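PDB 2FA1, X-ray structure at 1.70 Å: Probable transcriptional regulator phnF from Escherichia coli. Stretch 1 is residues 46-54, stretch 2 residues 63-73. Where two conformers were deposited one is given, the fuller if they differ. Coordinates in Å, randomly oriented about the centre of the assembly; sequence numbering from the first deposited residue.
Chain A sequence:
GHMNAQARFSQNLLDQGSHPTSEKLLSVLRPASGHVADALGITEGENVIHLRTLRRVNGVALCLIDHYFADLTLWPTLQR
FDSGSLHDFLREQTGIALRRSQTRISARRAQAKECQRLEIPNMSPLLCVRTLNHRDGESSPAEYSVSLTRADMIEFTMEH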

# COMPACT_ATOMS: atom_id res chain seq x y z
N GLU A 46 26.63 -8.08 11.86
CA GLU A 46 26.31 -8.66 13.17
C GLU A 46 25.03 -9.45 13.02
O GLU A 46 24.14 -9.02 12.25
CB GLU A 46 26.13 -7.62 14.29
CG GLU A 46 27.40 -6.79 14.67
CD GLU A 46 28.65 -7.63 14.96
OE1 GLU A 46 28.59 -8.54 15.81
OE2 GLU A 46 29.71 -7.37 14.34
N ASN A 47 24.92 -10.51 13.82
CA ASN A 47 23.87 -11.56 13.74
C ASN A 47 22.55 -10.88 14.03
O ASN A 47 22.48 -10.06 14.87
CB ASN A 47 24.08 -12.77 14.67
CG ASN A 47 25.07 -13.79 14.08
OD1 ASN A 47 25.34 -13.74 12.89
ND2 ASN A 47 25.51 -14.76 14.87
N VAL A 48 21.51 -11.39 13.39
CA VAL A 48 20.11 -11.05 13.72
C VAL A 48 19.38 -12.42 13.69
O VAL A 48 19.95 -13.41 13.29
CB VAL A 48 19.52 -10.12 12.60
CG1 VAL A 48 20.21 -8.65 12.60
CG2 VAL A 48 19.55 -10.78 11.18
N ILE A 49 18.13 -12.45 14.21
CA ILE A 49 17.32 -13.65 14.13
C ILE A 49 16.51 -13.43 12.85
O ILE A 49 15.86 -12.42 12.71
CB ILE A 49 16.38 -13.73 15.36
CG1 ILE A 49 17.20 -13.96 16.66
CG2 ILE A 49 15.36 -14.88 15.13
CD1 ILE A 49 16.29 -13.72 17.93
N HIS A 50 16.58 -14.40 11.96
CA HIS A 50 15.79 -14.32 10.73
C HIS A 50 14.77 -15.46 10.77
O HIS A 50 15.16 -16.64 10.87
CB HIS A 50 16.78 -14.60 9.60
CG HIS A 50 16.12 -14.68 8.26
ND1 HIS A 50 16.68 -15.36 7.20
CD2 HIS A 50 14.95 -14.17 7.81
CE1 HIS A 50 15.87 -15.27 6.16
NE2 HIS A 50 14.86 -14.48 6.48
N LEU A 51 13.48 -15.07 10.66
CA LEU A 51 12.38 -16.05 10.53
C LEU A 51 11.77 -15.79 9.17
O LEU A 51 11.50 -14.62 8.85
CB LEU A 51 11.31 -15.74 11.58
CG LEU A 51 11.39 -16.78 12.68
CD1 LEU A 51 12.69 -16.42 13.45
CD2 LEU A 51 10.23 -16.72 13.61
N ARG A 52 11.45 -16.86 8.44
CA ARG A 52 10.71 -16.65 7.19
C ARG A 52 9.39 -17.39 7.31
O ARG A 52 9.34 -18.56 7.78
CB ARG A 52 11.56 -17.21 6.07
CG ARG A 52 10.77 -17.14 4.66
CD ARG A 52 11.68 -17.79 3.63
NE ARG A 52 12.86 -16.90 3.41
CZ ARG A 52 14.10 -17.28 3.06
NH1 ARG A 52 14.45 -18.58 2.89
NH2 ARG A 52 15.04 -16.33 2.91
N THR A 53 8.30 -16.75 6.89
CA THR A 53 6.97 -17.43 6.98
C THR A 53 6.36 -17.39 5.60
O THR A 53 6.71 -16.57 4.74
CB THR A 53 6.01 -16.71 7.95
OG1 THR A 53 5.82 -15.32 7.57
CG2 THR A 53 6.63 -16.66 9.47
N LEU A 54 5.38 -18.31 5.42
CA LEU A 54 4.68 -18.29 4.12
C LEU A 54 3.21 -18.69 4.37
O LEU A 54 2.92 -19.61 5.16
CB LEU A 54 5.28 -19.39 3.30
CG LEU A 54 4.79 -19.50 1.84
CD1 LEU A 54 5.13 -18.35 1.02
CD2 LEU A 54 5.27 -20.79 1.24
N CYS A 63 1.86 -15.40 0.13
CA CYS A 63 2.49 -14.28 0.86
C CYS A 63 3.72 -14.82 1.60
O CYS A 63 3.59 -15.69 2.47
CB CYS A 63 1.50 -13.74 1.93
SG CYS A 63 2.40 -12.35 2.79
N LEU A 64 4.92 -14.31 1.25
CA LEU A 64 6.13 -14.77 1.90
C LEU A 64 6.61 -13.57 2.73
O LEU A 64 6.58 -12.48 2.22
CB LEU A 64 7.17 -14.92 0.80
CG LEU A 64 8.59 -15.19 1.29
CD1 LEU A 64 8.53 -16.69 1.73
CD2 LEU A 64 9.59 -14.95 0.13
N ILE A 65 7.03 -13.77 3.99
CA ILE A 65 7.57 -12.62 4.78
C ILE A 65 8.89 -13.06 5.40
O ILE A 65 8.97 -14.15 5.99
CB ILE A 65 6.59 -12.26 5.89
CG1 ILE A 65 5.16 -12.04 5.35
CG2 ILE A 65 7.04 -10.96 6.67
CD1 ILE A 65 4.10 -11.66 6.40
N ASP A 66 9.89 -12.18 5.31
CA ASP A 66 11.17 -12.35 5.99
C ASP A 66 11.14 -11.42 7.17
O ASP A 66 10.92 -10.24 6.95
CB ASP A 66 12.30 -12.06 5.03
CG ASP A 66 12.52 -13.25 4.08
OD1 ASP A 66 12.91 -14.33 4.51
OD2 ASP A 66 12.25 -13.09 2.88
N HIS A 67 11.33 -11.93 8.37
CA HIS A 67 11.25 -11.08 9.58
C HIS A 67 12.68 -11.11 10.22
O HIS A 67 13.25 -12.18 10.39
CB HIS A 67 10.41 -11.79 10.61
CG HIS A 67 9.03 -12.06 10.16
ND1 HIS A 67 7.95 -11.26 10.46
CD2 HIS A 67 8.54 -13.15 9.54
CE1 HIS A 67 6.85 -11.81 9.95
NE2 HIS A 67 7.18 -12.96 9.40
N TYR A 68 13.21 -9.94 10.63
CA TYR A 68 14.63 -9.93 11.05
C TYR A 68 14.55 -9.17 12.41
O TYR A 68 13.95 -8.04 12.49
CB TYR A 68 15.44 -9.06 10.12
CG TYR A 68 15.53 -9.62 8.72
CD1 TYR A 68 16.40 -10.62 8.43
CD2 TYR A 68 14.69 -9.10 7.71
CE1 TYR A 68 16.47 -11.14 7.14
CE2 TYR A 68 14.78 -9.63 6.37
CZ TYR A 68 15.67 -10.64 6.13
OH TYR A 68 15.73 -11.18 4.82
N PHE A 69 14.98 -9.84 13.47
CA PHE A 69 14.90 -9.25 14.83
C PHE A 69 16.30 -8.92 15.32
O PHE A 69 17.19 -9.72 15.16
CB PHE A 69 14.28 -10.24 15.81
CG PHE A 69 12.87 -10.61 15.48
CD1 PHE A 69 11.84 -9.89 16.13
CD2 PHE A 69 12.58 -11.58 14.54
CE1 PHE A 69 10.49 -10.22 15.82
CE2 PHE A 69 11.24 -11.92 14.25
CZ PHE A 69 10.21 -11.24 14.83
N ALA A 70 16.48 -7.77 15.93
CA ALA A 70 17.85 -7.39 16.45
C ALA A 70 18.19 -7.99 17.81
O ALA A 70 19.39 -8.08 18.11
CB ALA A 70 17.96 -5.80 16.62
N ASP A 71 17.17 -8.31 18.64
CA ASP A 71 17.46 -8.73 20.00
C ASP A 71 17.65 -10.22 20.07
O ASP A 71 16.65 -10.99 20.04
CB ASP A 71 16.34 -8.28 20.90
CG ASP A 71 16.65 -8.51 22.37
OD1 ASP A 71 17.53 -9.36 22.68
OD2 ASP A 71 15.97 -7.84 23.21
N LEU A 72 18.95 -10.63 20.17
CA LEU A 72 19.24 -12.07 20.12
C LEU A 72 18.70 -12.83 21.32
O LEU A 72 18.65 -14.09 21.26
CB LEU A 72 20.72 -12.39 19.92
CG LEU A 72 21.29 -11.59 18.74
CD1 LEU A 72 22.72 -12.03 18.52
CD2 LEU A 72 20.45 -11.98 17.47
N THR A 73 18.36 -12.09 22.36
CA THR A 73 17.80 -12.73 23.53
C THR A 73 16.39 -13.21 23.27
O THR A 73 15.80 -13.94 24.11
CB THR A 73 17.73 -11.90 24.80
OG1 THR A 73 16.84 -10.80 24.73
CG2 THR A 73 19.20 -11.50 25.20
O HOH W 1 21.31 -7.79 16.11
O HOH W 2 15.89 -13.69 2.82
O HOH W 3 3.66 -15.45 5.74

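Residues 47-54 and 63-69 run as neighbouring antiparallel strands, their N-to-C directions 153° apart, and the contact buries 870 Å² counted over both sides. The register is regular. Ile49 faces Phe69, Leu51 faces His67 and Thr53 faces Ile65 as hydrogen-bonded pairs, each closed by two backbone bonds: Ile49 N to Phe69 O at 3.0 Å and Phe69 N to Ile49 O at 2.8 Å; Leu51 N to His67 O at 2.9 Å and His67 N to Leu51 O at 2.7 Å; Thr53 N to Ile65 O at 2.8 Å and Ile65 N to Thr53 O at 2.9 Å. The intervening pairs, His50 with Tyr68, Arg52 with Asp66 and Leu54 with Leu64, bring their CA atoms closer, to 4.4-4.6 Å, and here CA-H groups meet carbonyls, as between His50 CA and His67 O at 3.3 Å.

This alternation sorts the side chains onto two faces. The face of His50, Arg52, Asp66 and Tyr68 is organised around one carboxylate oxygen. Asp66 OD1 accepts from His50 NE2 at 2.8 Å and from Arg52 NE at 2.8 Å, the latter a salt bridge, with a weak third bond from Arg52 NH2 at 3.3 Å. A short acid suits this place: its oxygen lies near the planes of both the imidazole and the guanidinium, where N-H groups point. His50 ND1 is satisfied elsewhere in the structure, so both ring nitrogens are used. The Tyr68 ring lies nearly parallel to that of His50, planes at 15° and centroids 4.7 Å apart, but slid so that they barely overlap. Beyond it, a water accepts from Arg52 NH2 at 2.8 Å and also bonds Tyr68 OH at 3.2 Å, tying the two long side chains together at their ends. Farther along this face, Leu54 CD1 meets Leu64 CD1 at 3.8 Å, a buried apolar pair beside the charged group.

On the other face, Ile49 is the residue most covered by the opposite stretch. Its CB packs 4.1 Å from Phe69 CB, while its CG1 reaches Leu72 CD2 at 3.9 Å, so a branched aliphatic side chain serves both the strand and the segment after it. Buried polarity is paired here too: Thr53 OG1 and His67 NE2 share a hydrogen bond at 3.3 Å, a diagonal contact, since Thr53 is paired with Ile65 and His67 with Leu51, two residues along. The rule is simple: pair polar groups across the strands, and let aliphatic groups fill the places beside them.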